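Local coordinates for protein aspartate aminotransferase (PDB 3MEB) that probably catalyses the reversible transfer of an amino group from L-aspartate to 2-oxoglutarate, using pyridoxal 5'-phosphate as cofactor, as a homodimer, at residues Ser84-Pro92 with Met324-Val335; Ser242-Phe252 with Ala272-Gly280. All coordinates share one frame; numbering follows the deposited sequence.

Interaction 1: residues Ser84-Pro92 with Met324-Val335; sequences SKYNKEYPP and MSAIHGAYIVQV
Y86 lays one edge of its ring against a face of Y331 in a T-shaped stack, with centroids 5.0 Å apart and planes at 86°. Its CD1 sits over the centre of that face, while CB makes a CH-pi contact with the same ring. With CG anti to the carbonyl carbon (chi1 -64°), the ring runs on past Y331, and the phenol oxygen OH of Y86 comes 3.3 Å from V335 CG2. A water joins that OH to Q334 NE2. At N87 the contact becomes polar: the hydroxyl of Y331 donates to the carbonyl O of N87 over 2.6 Å, from 24° off the carbonyl plane. The side chain of N87 turns back as an Asx turn, OD1 accepting from E89 N, and a water lies within hydrogen-bonding distance of N87 OD1, E89 O and Y331 OH. K88 offers its CA to I327 CD1. Y90 receives M324 obliquely in a Met-aromatic contact, CE reaching 3.4 Å from Y90 CD1; its own OH serves the pyridoxal phosphate site of the second subunit. P91 closes the walk, its CG packed tightly at 3.5 Å from M324 CG, and its CD on I327 CG2. The loop joins helices 70-81 and 97-108, Y86 also touching I79, and lies along helix 327-337 from I327 to V335 at the dimer interface; the F96 ring meets Y331 with nearly parallel planes.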
loop_
_atom_site.group_PDB
_atom_site.type_symbol
_atom_site.label_atom_id
_atom_site.label_comp_id
_atom_site.label_asym_id
_atom_site.label_seq_id
_atom_site.Cartn_x
_atom_site.Cartn_y
_atom_site.Cartn_z
ATOM N N SER A 84 -7.739 12.438 -18.421
ATOM C CA SER A 84 -8.810 11.557 -18.866
ATOM C C SER A 84 -8.213 10.209 -19.255
ATOM O O SER A 84 -8.660 9.174 -18.791
ATOM C CB SER A 84 -9.590 12.166 -20.032
ATOM O OG SER A 84 -10.387 13.232 -19.535
ATOM N N LYS A 85 -7.145 10.234 -20.029
ATOM C CA LYS A 85 -6.408 9.004 -20.378
ATOM C C LYS A 85 -5.772 8.428 -19.110
ATOM O O LYS A 85 -5.995 7.271 -18.747
ATOM C CB LYS A 85 -5.338 9.336 -21.435
ATOM C CG LYS A 85 -4.560 8.121 -22.052
ATOM C CD LYS A 85 -3.588 8.532 -23.154
ATOM C CE LYS A 85 -4.257 8.994 -24.464
ATOM N NZ LYS A 85 -3.282 9.624 -25.445
ATOM N N TYR A 86 -5.010 9.258 -18.407
ATOM C CA TYR A 86 -4.354 8.849 -17.180
ATOM C C TYR A 86 -5.213 9.286 -15.997
ATOM O O TYR A 86 -4.837 10.171 -15.222
ATOM C CB TYR A 86 -2.916 9.408 -17.130
ATOM C CG TYR A 86 -2.078 8.833 -18.241
ATOM C CD1 TYR A 86 -1.541 7.557 -18.130
ATOM C CD2 TYR A 86 -1.874 9.518 -19.437
ATOM C CE1 TYR A 86 -0.793 6.977 -19.151
ATOM C CE2 TYR A 86 -1.126 8.929 -20.492
ATOM C CZ TYR A 86 -0.581 7.660 -20.324
ATOM O OH TYR A 86 0.159 7.023 -21.303
ATOM N N ASN A 87 -6.366 8.630 -15.878
ATOM C CA ASN A 87 -7.370 9.001 -14.914
ATOM C C ASN A 87 -7.009 8.455 -13.535
ATOM O O ASN A 87 -5.997 7.757 -13.396
ATOM C CB ASN A 87 -8.775 8.569 -15.371
ATOM C CG ASN A 87 -9.008 7.074 -15.305
ATOM O OD1 ASN A 87 -8.483 6.376 -14.449
ATOM N ND2 ASN A 87 -9.871 6.578 -16.211
ATOM N N LYS A 88 -7.819 8.795 -12.526
ATOM C CA LYS A 88 -7.517 8.450 -11.144
ATOM C C LYS A 88 -8.489 7.422 -10.593
ATOM O O LYS A 88 -8.686 7.363 -9.381
ATOM C CB LYS A 88 -7.509 9.741 -10.288
ATOM C CG LYS A 88 -6.379 10.682 -10.753
ATOM C CD LYS A 88 -6.072 11.819 -9.792
ATOM C CE LYS A 88 -5.072 12.820 -10.433
ATOM N NZ LYS A 88 -3.790 12.147 -10.689
ATOM N N GLU A 89 -9.101 6.636 -11.476
ATOM C CA GLU A 89 -10.042 5.616 -11.058
ATOM C C GLU A 89 -9.307 4.438 -10.495
ATOM O O GLU A 89 -8.078 4.319 -10.639
ATOM C CB GLU A 89 -10.947 5.187 -12.213
ATOM C CG GLU A 89 -11.711 6.363 -12.887
ATOM C CD GLU A 89 -12.543 7.143 -11.865
ATOM O OE1 GLU A 89 -13.302 6.470 -11.148
ATOM O OE2 GLU A 89 -12.415 8.382 -11.770
ATOM N N TYR A 90 -10.038 3.580 -9.810
ATOM C CA TYR A 90 -9.422 2.387 -9.268
ATOM C C TYR A 90 -8.822 1.594 -10.450
ATOM O O TYR A 90 -9.521 1.355 -11.427
ATOM C CB TYR A 90 -10.428 1.509 -8.565
ATOM C CG TYR A 90 -11.001 2.025 -7.264
ATOM C CD1 TYR A 90 -10.177 2.308 -6.162
ATOM C CD2 TYR A 90 -12.380 2.180 -7.112
ATOM C CE1 TYR A 90 -10.715 2.730 -4.936
ATOM C CE2 TYR A 90 -12.931 2.598 -5.894
ATOM C CZ TYR A 90 -12.093 2.879 -4.822
ATOM O OH TYR A 90 -12.649 3.307 -3.660
ATOM N N PRO A 91 -7.542 1.190 -10.345
ATOM C CA PRO A 91 -7.008 0.316 -11.384
ATOM C C PRO A 91 -7.533 -1.107 -11.276
ATOM O O PRO A 91 -8.230 -1.468 -10.299
ATOM C CB PRO A 91 -5.500 0.326 -11.095
ATOM C CG PRO A 91 -5.443 0.419 -9.589
ATOM C CD PRO A 91 -6.590 1.347 -9.227
ATOM N N PRO A 92 -7.253 -1.908 -12.309
ATOM C CA PRO A 92 -7.571 -3.315 -12.220
ATOM C C PRO A 92 -6.850 -3.892 -11.022
ATOM O O PRO A 92 -5.740 -3.453 -10.696
ATOM C CB PRO A 92 -7.043 -3.881 -13.549
ATOM C CG PRO A 92 -6.984 -2.765 -14.455
ATOM C CD PRO A 92 -6.796 -1.512 -13.651
ATOM N N MET A 324 -6.487 -2.199 -3.778
ATOM C CA MET A 324 -5.638 -2.439 -4.953
ATOM C C MET A 324 -4.512 -1.409 -4.921
ATOM O O MET A 324 -4.481 -0.547 -4.008
ATOM C CB MET A 324 -6.434 -2.454 -6.255
ATOM C CG MET A 324 -6.792 -1.118 -6.776
ATOM S SD MET A 324 -7.821 -0.154 -5.691
ATOM C CE MET A 324 -9.436 -0.982 -5.934
ATOM N N SER A 325 -3.595 -1.497 -5.875
ATOM C CA SER A 325 -2.291 -0.871 -5.727
ATOM C C SER A 325 -2.300 0.531 -6.370
ATOM O O SER A 325 -3.344 0.982 -6.878
ATOM C CB SER A 325 -1.193 -1.834 -6.218
ATOM O OG SER A 325 -1.080 -2.978 -5.334
ATOM N N ALA A 326 -1.196 1.252 -6.261
ATOM C CA ALA A 326 -1.185 2.679 -6.526
ATOM C C ALA A 326 -0.806 3.019 -7.972
ATOM O O ALA A 326 0.195 2.550 -8.491
ATOM C CB ALA A 326 -0.252 3.395 -5.556
ATOM N N ILE A 327 -1.588 3.876 -8.600
ATOM C CA ILE A 327 -1.519 4.058 -10.050
ATOM C C ILE A 327 -0.335 4.879 -10.572
ATOM O O ILE A 327 0.138 4.639 -11.662
ATOM C CB ILE A 327 -2.807 4.657 -10.593
ATOM C CG1 ILE A 327 -3.085 6.076 -10.045
ATOM C CG2 ILE A 327 -4.008 3.728 -10.287
ATOM C CD1 ILE A 327 -4.491 6.647 -10.444
ATOM N N HIS A 328 0.147 5.841 -9.806
ATOM C CA HIS A 328 1.025 6.859 -10.394
ATOM C C HIS A 328 2.356 6.303 -10.845
ATOM O O HIS A 328 2.815 6.575 -11.980
ATOM C CB HIS A 328 1.248 8.053 -9.472
ATOM C CG HIS A 328 1.745 9.259 -10.220
ATOM N ND1 HIS A 328 0.924 9.998 -11.028
ATOM C CD2 HIS A 328 2.976 9.799 -10.341
ATOM C CE1 HIS A 328 1.618 10.960 -11.607
ATOM N NE2 HIS A 328 2.874 10.861 -11.215
ATOM N N GLY A 329 2.971 5.474 -9.995
ATOM C CA GLY A 329 4.212 4.824 -10.386
ATOM C C GLY A 329 4.025 3.845 -11.526
ATOM O O GLY A 329 4.942 3.652 -12.349
ATOM N N ALA A 330 2.889 3.158 -11.531
ATOM C CA ALA A 330 2.553 2.187 -12.618
ATOM C C ALA A 330 2.483 2.880 -13.979
ATOM O O ALA A 330 2.978 2.358 -14.991
ATOM C CB ALA A 330 1.207 1.507 -12.348
ATOM N N TYR A 331 1.835 4.023 -14.005
ATOM C CA TYR A 331 1.792 4.887 -15.200
ATOM C C TYR A 331 3.199 5.280 -15.670
ATOM O O TYR A 331 3.560 5.131 -16.864
ATOM C CB TYR A 331 0.964 6.142 -14.885
ATOM C CG TYR A 331 -0.568 6.022 -14.869
ATOM C CD1 TYR A 331 -1.247 5.075 -15.627
ATOM C CD2 TYR A 331 -1.338 6.957 -14.157
ATOM C CE1 TYR A 331 -2.666 5.026 -15.636
ATOM C CE2 TYR A 331 -2.712 6.920 -14.161
ATOM C CZ TYR A 331 -3.388 5.960 -14.889
ATOM O OH TYR A 331 -4.773 5.981 -14.877
ATOM N N ILE A 332 4.053 5.707 -14.740
ATOM C CA ILE A 332 5.409 6.111 -15.151
ATOM C C ILE A 332 6.152 4.937 -15.806
ATOM O O ILE A 332 6.695 5.077 -16.899
ATOM C CB ILE A 332 6.206 6.733 -13.976
ATOM C CG1 ILE A 332 5.486 8.039 -13.525
ATOM C CG2 ILE A 332 7.701 7.015 -14.345
ATOM C CD1 ILE A 332 6.041 8.600 -12.209
ATOM N N VAL A 333 6.169 3.786 -15.130
ATOM C CA VAL A 333 6.892 2.625 -15.623
ATOM C C VAL A 333 6.398 2.149 -16.988
ATOM O O VAL A 333 7.207 1.881 -17.899
ATOM C CB VAL A 333 6.847 1.473 -14.594
ATOM C CG1 VAL A 333 7.456 0.185 -15.162
ATOM C CG2 VAL A 333 7.525 1.903 -13.322
ATOM N N GLN A 334 5.084 2.050 -17.153
ATOM C CA GLN A 334 4.530 1.544 -18.383
ATOM C C GLN A 334 4.769 2.522 -19.542
ATOM O O GLN A 334 5.055 2.106 -20.666
ATOM C CB GLN A 334 3.038 1.202 -18.197
ATOM C CG GLN A 334 2.047 2.336 -18.286
ATOM C CD GLN A 334 0.653 1.840 -17.959
ATOM O OE1 GLN A 334 0.494 0.939 -17.120
ATOM N NE2 GLN A 334 -0.362 2.387 -18.634
ATOM N N VAL A 335 4.656 3.816 -19.257
ATOM C CA VAL A 335 4.890 4.837 -20.296
ATOM C C VAL A 335 6.360 4.796 -20.815
ATOM O O VAL A 335 6.626 4.939 -22.026
ATOM C CB VAL A 335 4.496 6.241 -19.789
ATOM C CG1 VAL A 335 5.114 7.383 -20.705
ATOM C CG2 VAL A 335 2.937 6.358 -19.698
HETATM O O HOH W 1 -6.630 4.475 -17.119
HETATM O O HOH W 2 0.258 4.155 -21.025
HETATM O O HOH W 3 -6.801 4.440 -13.068
HETATM O O HOH W 4 -3.709 -2.723 -8.593
#

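Interaction 2: residues Ser242-Phe252 with Ala272-Gly280; sequences SAYQGFATGSF and AQSFSKNFG. With EDO (1,2-ethanediol), chain K; SO4 (sulfate ion), chain E; SO4 (sulfate ion), chain C.
K277, a residue of the pyridoxal phosphate pocket, runs along the loop after strand 237-242. Its CB lies 3.9 Å from A243 O and 4.0 Å from F247 CE2. CG and CD then pass Y244 CE1, and CE comes within 3.1 Å of Y244 OH, approaching the ring obliquely. A bend at chi4 (58°) carries NZ to an oxygen of a sulfate, O3, at 3.1 Å; Y90 of the second subunit and G57 O also bind this amine. Next along the chain, N278 ND2 donates in its own amide plane to a lone pair of Q245 O over 3.2 Å. The same ND2 comes obliquely to the F252 ring, whose plane is 25° from the amide. A water donated to by K277 N gives its protons to A243 O and S274 O, so it pins the turn to the loop. S274 OG accepts from S276 N in an ST turn, and both serines face a second sulfate. At the strand ends, a parallel bridge pairs S242 with Q273: S242 N donates to A272 O, and S274 N to S242 O. Strands 237-242 and 269-274 are thus neighbours in the seven-stranded sheet, their C-terminal ends opening into the cofactor pocket, with helix 340-370 packed on F247.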
loop_
_atom_site.group_PDB
_atom_site.type_symbol
_atom_site.label_atom_id
_atom_site.label_comp_id
_atom_site.label_asym_id
_atom_site.label_seq_id
_atom_site.Cartn_x
_atom_site.Cartn_y
_atom_site.Cartn_z
ATOM N N SER A 242 14.392 -8.578 -5.799
ATOM C CA SER A 242 15.099 -7.944 -6.890
ATOM C C SER A 242 14.798 -6.457 -6.949
ATOM O O SER A 242 13.809 -6.026 -7.548
ATOM C CB SER A 242 14.724 -8.576 -8.220
ATOM O OG SER A 242 15.366 -7.848 -9.248
ATOM N N ALA A 243 15.650 -5.682 -6.304
ATOM C CA ALA A 243 15.487 -4.252 -6.230
ATOM C C ALA A 243 16.561 -3.498 -6.989
ATOM O O ALA A 243 16.409 -2.294 -7.230
ATOM C CB ALA A 243 15.454 -3.834 -4.781
ATOM N N TYR A 244 17.631 -4.178 -7.395
ATOM C CA TYR A 244 18.825 -3.496 -7.923
ATOM C C TYR A 244 19.227 -3.857 -9.345
ATOM O O TYR A 244 20.386 -3.726 -9.737
ATOM C CB TYR A 244 19.978 -3.705 -6.954
ATOM C CG TYR A 244 19.725 -3.015 -5.643
ATOM C CD1 TYR A 244 19.770 -1.631 -5.537
ATOM C CD2 TYR A 244 19.436 -3.742 -4.508
ATOM C CE1 TYR A 244 19.533 -0.999 -4.327
ATOM C CE2 TYR A 244 19.199 -3.121 -3.301
ATOM C CZ TYR A 244 19.245 -1.765 -3.209
ATOM O OH TYR A 244 19.011 -1.218 -1.970
ATOM N N GLN A 245 18.265 -4.344 -10.111
ATOM C CA GLN A 245 18.499 -4.697 -11.497
ATOM C C GLN A 245 18.895 -3.416 -12.212
ATOM O O GLN A 245 18.146 -2.435 -12.176
ATOM C CB GLN A 245 17.223 -5.292 -12.098
ATOM C CG GLN A 245 17.462 -6.169 -13.284
ATOM C CD GLN A 245 16.206 -6.568 -14.002
ATOM O OE1 GLN A 245 15.083 -6.353 -13.512
ATOM N NE2 GLN A 245 16.376 -7.113 -15.206
ATOM N N GLY A 246 20.076 -3.420 -12.832
ATOM C CA GLY A 246 20.684 -2.208 -13.407
ATOM C C GLY A 246 21.874 -1.664 -12.601
ATOM O O GLY A 246 22.686 -0.899 -13.147
ATOM N N PHE A 247 21.977 -2.014 -11.297
ATOM C CA PHE A 247 23.074 -1.495 -10.453
ATOM C C PHE A 247 24.218 -2.490 -10.159
ATOM O O PHE A 247 25.227 -2.115 -9.534
ATOM C CB PHE A 247 22.534 -1.018 -9.117
ATOM C CG PHE A 247 21.795 0.279 -9.171
ATOM C CD1 PHE A 247 22.475 1.478 -9.105
ATOM C CD2 PHE A 247 20.414 0.298 -9.245
ATOM C CE1 PHE A 247 21.779 2.683 -9.113
ATOM C CE2 PHE A 247 19.720 1.499 -9.262
ATOM C CZ PHE A 247 20.396 2.684 -9.190
ATOM N N ALA A 248 24.103 -3.735 -10.606
ATOM C CA ALA A 248 25.157 -4.725 -10.306
ATOM C C ALA A 248 26.229 -4.652 -11.379
ATOM O O ALA A 248 27.255 -4.021 -11.170
ATOM C CB ALA A 248 24.589 -6.115 -10.184
ATOM N N THR A 249 25.967 -5.273 -12.526
ATOM C CA THR A 249 26.821 -5.142 -13.696
ATOM C C THR A 249 26.469 -3.888 -14.536
ATOM O O THR A 249 27.154 -3.596 -15.503
ATOM C CB THR A 249 26.794 -6.446 -14.571
ATOM O OG1 THR A 249 25.767 -6.377 -15.562
ATOM C CG2 THR A 249 26.599 -7.698 -13.711
ATOM N N GLY A 250 25.415 -3.139 -14.179
ATOM C CA GLY A 250 24.970 -1.994 -15.023
ATOM C C GLY A 250 24.112 -2.336 -16.257
ATOM O O GLY A 250 23.667 -1.433 -16.973
ATOM N N SER A 251 23.873 -3.637 -16.477
ATOM C CA SER A 251 23.030 -4.165 -17.569
ATOM C C SER A 251 21.832 -4.892 -17.006
ATOM O O SER A 251 22.013 -5.840 -16.230
ATOM C CB SER A 251 23.816 -5.186 -18.398
ATOM O OG SER A 251 22.954 -6.181 -18.960
ATOM N N PHE A 252 20.619 -4.493 -17.426
ATOM C CA PHE A 252 19.397 -5.141 -16.964
ATOM C C PHE A 252 19.390 -6.598 -17.225
ATOM O O PHE A 252 19.008 -7.385 -16.356
ATOM C CB PHE A 252 18.149 -4.525 -17.601
ATOM C CG PHE A 252 17.514 -3.502 -16.733
ATOM C CD1 PHE A 252 16.318 -3.749 -16.091
ATOM C CD2 PHE A 252 18.175 -2.313 -16.498
ATOM C CE1 PHE A 252 15.780 -2.791 -15.223
ATOM C CE2 PHE A 252 17.639 -1.368 -15.655
ATOM C CZ PHE A 252 16.448 -1.605 -15.027
ATOM N N ALA A 272 10.013 -10.646 -6.143
ATOM C CA ALA A 272 9.502 -9.388 -5.614
ATOM C C ALA A 272 10.328 -8.288 -6.267
ATOM O O ALA A 272 11.537 -8.158 -6.008
ATOM C CB ALA A 272 9.645 -9.341 -4.138
ATOM N N GLN A 273 9.707 -7.549 -7.160
ATOM C CA GLN A 273 10.426 -6.644 -8.081
ATOM C C GLN A 273 10.140 -5.188 -7.741
ATOM O O GLN A 273 8.990 -4.758 -7.844
ATOM C CB GLN A 273 10.010 -6.978 -9.510
ATOM C CG GLN A 273 10.588 -6.020 -10.598
ATOM C CD GLN A 273 10.024 -6.296 -11.980
ATOM O OE1 GLN A 273 8.901 -6.793 -12.120
ATOM N NE2 GLN A 273 10.774 -5.937 -13.003
ATOM N N SER A 274 11.148 -4.448 -7.296
ATOM C CA SER A 274 11.007 -3.017 -6.912
ATOM C C SER A 274 11.499 -2.083 -8.009
ATOM O O SER A 274 12.531 -2.356 -8.644
ATOM C CB SER A 274 11.807 -2.750 -5.625
ATOM O OG SER A 274 12.090 -1.357 -5.415
ATOM N N PHE A 275 10.752 -1.012 -8.244
ATOM C CA PHE A 275 11.184 0.088 -9.121
ATOM C C PHE A 275 11.552 1.360 -8.314
ATOM O O PHE A 275 11.706 2.451 -8.865
ATOM C CB PHE A 275 10.098 0.374 -10.161
ATOM C CG PHE A 275 9.728 -0.831 -11.017
ATOM C CD1 PHE A 275 10.708 -1.531 -11.689
ATOM C CD2 PHE A 275 8.402 -1.275 -11.119
ATOM C CE1 PHE A 275 10.382 -2.674 -12.486
ATOM C CE2 PHE A 275 8.062 -2.404 -11.889
ATOM C CZ PHE A 275 9.066 -3.093 -12.591
ATOM N N SER A 276 11.808 1.197 -7.022
ATOM C CA SER A 276 12.220 2.332 -6.180
ATOM C C SER A 276 13.590 2.902 -6.574
ATOM O O SER A 276 13.792 4.139 -6.580
ATOM C CB SER A 276 12.298 1.923 -4.716
ATOM O OG SER A 276 11.009 1.740 -4.168
ATOM N N LYS A 277 14.533 2.022 -6.874
ATOM C CA LYS A 277 15.900 2.464 -7.075
ATOM C C LYS A 277 16.229 2.635 -8.550
ATOM O O LYS A 277 16.751 3.667 -8.949
ATOM C CB LYS A 277 16.878 1.507 -6.411
ATOM C CG LYS A 277 16.809 1.548 -4.873
ATOM C CD LYS A 277 16.078 0.391 -4.337
ATOM C CE LYS A 277 16.419 0.184 -2.860
ATOM N NZ LYS A 277 16.126 1.339 -1.963
ATOM N N ASN A 278 15.940 1.624 -9.371
ATOM C CA ASN A 278 16.264 1.746 -10.778
ATOM C C ASN A 278 15.467 2.842 -11.515
ATOM O O ASN A 278 16.064 3.572 -12.315
ATOM C CB ASN A 278 16.255 0.399 -11.529
ATOM C CG ASN A 278 14.988 -0.397 -11.350
ATOM O OD1 ASN A 278 13.924 0.125 -11.023
ATOM N ND2 ASN A 278 15.112 -1.732 -11.544
ATOM N N PHE A 279 14.172 3.006 -11.230
ATOM C CA PHE A 279 13.442 4.138 -11.808
ATOM C C PHE A 279 13.492 5.381 -10.941
ATOM O O PHE A 279 12.971 6.408 -11.347
ATOM C CB PHE A 279 11.972 3.812 -12.088
ATOM C CG PHE A 279 11.751 2.914 -13.278
ATOM C CD1 PHE A 279 11.881 1.529 -13.158
ATOM C CD2 PHE A 279 11.396 3.437 -14.501
ATOM C CE1 PHE A 279 11.658 0.700 -14.254
ATOM C CE2 PHE A 279 11.173 2.622 -15.604
ATOM C CZ PHE A 279 11.281 1.260 -15.489
ATOM N N GLY A 280 14.069 5.287 -9.747
ATOM C CA GLY A 280 14.066 6.412 -8.798
ATOM C C GLY A 280 12.648 6.789 -8.312
ATOM O O GLY A 280 12.364 7.965 -8.030
HETATM C C1 EDO K . 20.139 -3.445 -21.402
HETATM O O1 EDO K . 20.084 -4.734 -20.762
HETATM C C2 EDO K . 19.811 -2.342 -20.403
HETATM O O2 EDO K . 20.768 -2.203 -19.328
HETATM S S SO4 E . 10.959 -0.722 -1.454
HETATM O O1 SO4 E . 11.219 -1.638 -2.540
HETATM O O2 SO4 E . 12.143 -0.710 -0.627
HETATM O O3 SO4 E . 10.770 0.636 -1.958
HETATM O O4 SO4 E . 9.850 -1.191 -0.647
HETATM S S SO4 C . 17.698 0.435 2.036
HETATM O O1 SO4 C . 18.317 -0.855 2.413
HETATM O O2 SO4 C . 18.410 1.577 2.591
HETATM O O3 SO4 C . 17.647 0.499 0.594
HETATM O O4 SO4 C . 16.349 0.394 2.553
HETATM O O HOH W 5 14.052 -4.073 -10.059
HETATM O O HOH W 6 14.598 -0.636 -8.018
HETATM O O HOH W 7 13.240 -4.700 -12.650
#

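Interaction 2 is nested along the chain inside the loop that interaction 1 closes, and their centres lie about 21 Å apart. The two touch through helix 327-337, where V333 packs on the rings of F275 and F279. The centre of interaction 2 lies about 7 Å from that of the chain, at the ends of strands of the seven-stranded sheet, and the centre of interaction 1 about 23 Å from it; both touch the second subunit. The dimer brings them together functionally: Y90 of one subunit reaches K277 of the other, so loop 84-92 helps complete its partner's cofactor site, consistent with the shared active sites of this aminotransferase family.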